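Local coordinates for protein Pre-mRNA-processing-splicing factor 8 (Cryptococcus neoformans var. grubii serotype A, PDB 6MX6) that is a spliceosomal factor carrying an intein, the part modelled here, which probably excises itself by protein splicing through its Hint fold, at residues A[23-29]-A[40-46]. Numbering follows the deposited sequence.
Sequences EDVQEGD and TASKIVR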
ATOM      1  N   GLU A  23      -3.820   0.329 -12.663  1.00 21.08           N
ATOM      2  CA  GLU A  23      -4.430   1.213 -13.649  1.00 25.72           C
ATOM      3  C   GLU A  23      -5.504   0.521 -14.481  1.00 22.99           C
ATOM      4  O   GLU A  23      -6.227   1.206 -15.213  1.00 28.56           O
ATOM      5  CB  GLU A  23      -3.364   1.804 -14.574  1.00 27.64           C
ATOM      6  CG  GLU A  23      -2.708   0.807 -15.518  1.00 25.92           C
ATOM      7  CD  GLU A  23      -1.409   0.248 -14.951  1.00 31.14           C
ATOM      8  OE1 GLU A  23      -1.270   0.231 -13.711  1.00 24.71           O
ATOM      9  OE2 GLU A  23      -0.533  -0.162 -15.742  1.00 33.73           O
ATOM     10  N   ASP A  24      -5.627  -0.801 -14.388  1.00 24.00           N
ATOM     11  CA  ASP A  24      -6.693  -1.534 -15.063  1.00 27.73           C
ATOM     12  C   ASP A  24      -7.907  -1.751 -14.171  1.00 26.38           C
ATOM     13  O   ASP A  24      -8.905  -2.312 -14.632  1.00 28.99           O
ATOM     14  CB  ASP A  24      -6.172  -2.886 -15.566  1.00 27.53           C
ATOM     15  CG  ASP A  24      -5.059  -2.737 -16.592  1.00 42.50           C
ATOM     16  OD1 ASP A  24      -5.012  -1.688 -17.269  1.00 41.64           O
ATOM     17  OD2 ASP A  24      -4.227  -3.664 -16.718  1.00 49.42           O
ATOM     18  N   VAL A  25      -7.844  -1.321 -12.912  1.00 24.20           N
ATOM     19  CA  VAL A  25      -8.985  -1.422 -12.009  1.00 24.41           C
ATOM     20  C   VAL A  25     -10.053  -0.432 -12.447  1.00 28.76           C
ATOM     21  O   VAL A  25      -9.778   0.762 -12.608  1.00 30.57           O
ATOM     22  CB  VAL A  25      -8.548  -1.151 -10.565  1.00 26.55           C
ATOM     23  CG1 VAL A  25      -9.759  -1.063  -9.643  1.00 24.56           C
ATOM     24  CG2 VAL A  25      -7.570  -2.234 -10.093  1.00 22.21           C
ATOM     25  N   GLN A  26     -11.275  -0.918 -12.636  1.00 31.12           N
ATOM     26  CA  GLN A  26     -12.370  -0.070 -13.086  1.00 29.74           C
ATOM     27  C   GLN A  26     -13.482  -0.046 -12.047  1.00 31.95           C
ATOM     28  O   GLN A  26     -13.506  -0.850 -11.115  1.00 30.18           O
ATOM     29  CB  GLN A  26     -12.905  -0.535 -14.446  1.00 31.09           C
ATOM     30  CG  GLN A  26     -12.415   0.327 -15.600  1.00 46.39           C
ATOM     31  CD  GLN A  26     -12.491   1.824 -15.295  1.00 61.81           C
ATOM     32  OE1 GLN A  26     -13.514   2.331 -14.814  1.00 46.24           O
ATOM     33  NE2 GLN A  26     -11.398   2.537 -15.568  1.00 48.75           N
ATOM     34  N   GLU A  27     -14.414   0.896 -12.228  1.00 31.59           N
ATOM     35  CA  GLU A  27     -15.481   1.112 -11.255  1.00 33.60           C
ATOM     36  C   GLU A  27     -16.266  -0.172 -11.002  1.00 25.47           C
ATOM     37  O   GLU A  27     -16.624  -0.893 -11.937  1.00 29.64           O
ATOM     38  CB  GLU A  27     -16.419   2.220 -11.742  1.00 41.13           C
ATOM     39  CG  GLU A  27     -17.626   2.463 -10.846  1.00 36.75           C
ATOM     40  CD  GLU A  27     -17.364   3.482  -9.745  1.00 43.63           C
ATOM     41  OE1 GLU A  27     -16.376   4.244  -9.844  1.00 46.50           O
ATOM     42  OE2 GLU A  27     -18.151   3.525  -8.775  1.00 47.22           O
ATOM     43  N   GLY A  28     -16.530  -0.453  -9.725  1.00 34.17           N
ATOM     44  CA  GLY A  28     -17.220  -1.664  -9.323  1.00 29.89           C
ATOM     45  C   GLY A  28     -16.367  -2.917  -9.241  1.00 38.12           C
ATOM     46  O   GLY A  28     -16.871  -3.954  -8.790  1.00 36.33           O
ATOM     47  N   ASP A  29     -15.099  -2.864  -9.656  1.00 33.51           N
ATOM     48  CA  ASP A  29     -14.264  -4.062  -9.683  1.00 35.89           C
ATOM     49  C   ASP A  29     -14.100  -4.652  -8.285  1.00 25.21           C
ATOM     50  O   ASP A  29     -14.060  -3.941  -7.280  1.00 29.13           O
ATOM     51  CB  ASP A  29     -12.886  -3.752 -10.282  1.00 26.73           C
ATOM     52  CG  ASP A  29     -12.800  -4.105 -11.756  1.00 43.13           C
ATOM     53  OD1 ASP A  29     -13.782  -4.678 -12.275  1.00 51.57           O
ATOM     54  OD2 ASP A  29     -11.760  -3.815 -12.397  1.00 33.53           O
ATOM     55  N   THR A  40     -15.012  -3.662  -2.981  1.00 29.82           N
ATOM     56  CA  THR A  40     -15.448  -2.982  -4.192  1.00 34.58           C
ATOM     57  C   THR A  40     -14.644  -1.699  -4.360  1.00 27.27           C
ATOM     58  O   THR A  40     -14.495  -0.928  -3.408  1.00 28.40           O
ATOM     59  CB  THR A  40     -16.946  -2.669  -4.144  1.00 32.62           C
ATOM     60  OG1 THR A  40     -17.684  -3.895  -4.119  1.00 35.68           O
ATOM     61  CG2 THR A  40     -17.356  -1.881  -5.375  1.00 33.69           C
ATOM     62  N   ALA A  41     -14.121  -1.487  -5.561  1.00 30.92           N
ATOM     63  CA  ALA A  41     -13.379  -0.280  -5.891  1.00 32.20           C
ATOM     64  C   ALA A  41     -14.289   0.725  -6.583  1.00 31.28           C
ATOM     65  O   ALA A  41     -15.174   0.359  -7.362  1.00 30.20           O
ATOM     66  CB  ALA A  41     -12.184  -0.605  -6.791  1.00 31.20           C
ATOM     67  N   SER A  42     -14.063   2.004  -6.292  1.00 34.20           N
ATOM     68  CA  SER A  42     -14.812   3.067  -6.948  1.00 38.73           C
ATOM     69  C   SER A  42     -13.951   4.318  -7.022  1.00 32.62           C
ATOM     70  O   SER A  42     -12.859   4.382  -6.452  1.00 27.48           O
ATOM     71  CB  SER A  42     -16.133   3.362  -6.224  1.00 35.64           C
ATOM     72  OG  SER A  42     -15.920   3.728  -4.875  1.00 32.52           O
ATOM     73  N   LYS A  43     -14.459   5.316  -7.746  1.00 29.99           N
ATOM     74  CA  LYS A  43     -13.832   6.637  -7.811  1.00 31.16           C
ATOM     75  C   LYS A  43     -12.414   6.547  -8.384  1.00 23.85           C
ATOM     76  O   LYS A  43     -11.452   7.050  -7.807  1.00 24.15           O
ATOM     77  CB  LYS A  43     -13.809   7.300  -6.431  1.00 31.02           C
ATOM     78  CG  LYS A  43     -15.167   7.608  -5.815  1.00 41.58           C
ATOM     79  CD  LYS A  43     -14.993   8.462  -4.556  1.00 46.34           C
ATOM     80  CE  LYS A  43     -16.321   8.743  -3.861  1.00 58.74           C
ATOM     81  NZ  LYS A  43     -16.423   8.087  -2.517  1.00 46.94           N
ATOM     82  N   ILE A  44     -12.315   5.925  -9.558  1.00 27.59           N
ATOM     83  CA  ILE A  44     -11.039   5.767 -10.252  1.00 28.44           C
ATOM     84  C   ILE A  44     -10.494   7.140 -10.628  1.00 30.73           C
ATOM     85  O   ILE A  44     -11.149   7.912 -11.336  1.00 26.15           O
ATOM     86  CB  ILE A  44     -11.203   4.890 -11.500  1.00 30.71           C
ATOM     87  CG1 ILE A  44     -12.084   3.678 -11.201  1.00 35.82           C
ATOM     88  CG2 ILE A  44      -9.845   4.497 -12.066  1.00 29.78           C
ATOM     89  CD1 ILE A  44     -11.563   2.791 -10.120  1.00 25.31           C
ATOM     90  N   VAL A  45      -9.271   7.438 -10.191  1.00 22.05           N
ATOM     91  CA  VAL A  45      -8.627   8.703 -10.518  1.00 19.30           C
ATOM     92  C   VAL A  45      -7.203   8.424 -10.983  1.00 29.29           C
ATOM     93  O   VAL A  45      -6.625   7.376 -10.689  1.00 23.38           O
ATOM     94  CB  VAL A  45      -8.627   9.673  -9.323  1.00 25.36           C
ATOM     95  CG1 VAL A  45     -10.041  10.167  -9.048  1.00 23.88           C
ATOM     96  CG2 VAL A  45      -8.057   8.981  -8.097  1.00 27.78           C
ATOM     97  N   ARG A  46      -6.642   9.367 -11.739  1.00 20.70           N
ATOM     98  CA  ARG A  46      -5.294   9.187 -12.266  1.00 20.15           C
ATOM     99  C   ARG A  46      -4.553  10.512 -12.263  1.00 23.23           C
ATOM    100  O   ARG A  46      -5.156  11.583 -12.351  1.00 17.51           O
ATOM    101  CB  ARG A  46      -5.282   8.635 -13.696  1.00 22.39           C
ATOM    102  CG  ARG A  46      -6.089   7.377 -13.909  1.00 40.24           C
ATOM    103  CD  ARG A  46      -5.520   6.549 -15.051  1.00 39.85           C
ATOM    104  NE  ARG A  46      -6.479   5.577 -15.577  1.00 61.12           N
ATOM    105  CZ  ARG A  46      -6.962   4.542 -14.894  1.00 44.43           C
ATOM    106  NH1 ARG A  46      -6.582   4.320 -13.642  1.00 37.70           N
ATOM    107  NH2 ARG A  46      -7.832   3.724 -15.470  1.00 43.53           N
TER
HETATM  108  O   HOH W   1      -7.531   2.186 -11.948  1.00 24.85           O
HETATM  109  O   HOH W   2     -14.623   6.096 -11.248  1.00 32.05           O
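In this Hint-family intein, G28 and D29 face A41 of strand 38-49 in a G1 beta bulge, where loop 23-29 enters strand 30-32. G28 N donates to A41 O (2.8 Å), and A41 N donates to D29 O (3.0 Å). G28, at positive phi, is position 3 of the type II turn Q26-D29. D29 OD2 accepts from Q26 N (2.9 Å), and Q26 OE1 from E27 N (3.1 Å). E27 starts out sideways with chi1 t, then bends at chi2 (p), so OE1 accepts from K43 N at 3.0 Å. K43 has phi/psi of 61/53, a kink in the strand. Water 2 links E27 OE1 to I44 N. I44 (mm) places CD1 4.3 Å from V25 CG1, which also touches A41 CB at 3.8 Å. R46 reaches back with its guanidinium face over E23 O, and water 1 joins NH1 to V25 O. Thus backbone bonds hold one end, while a carboxylate and waters serve main-chain groups where direct loop-strand backbone bonding stops.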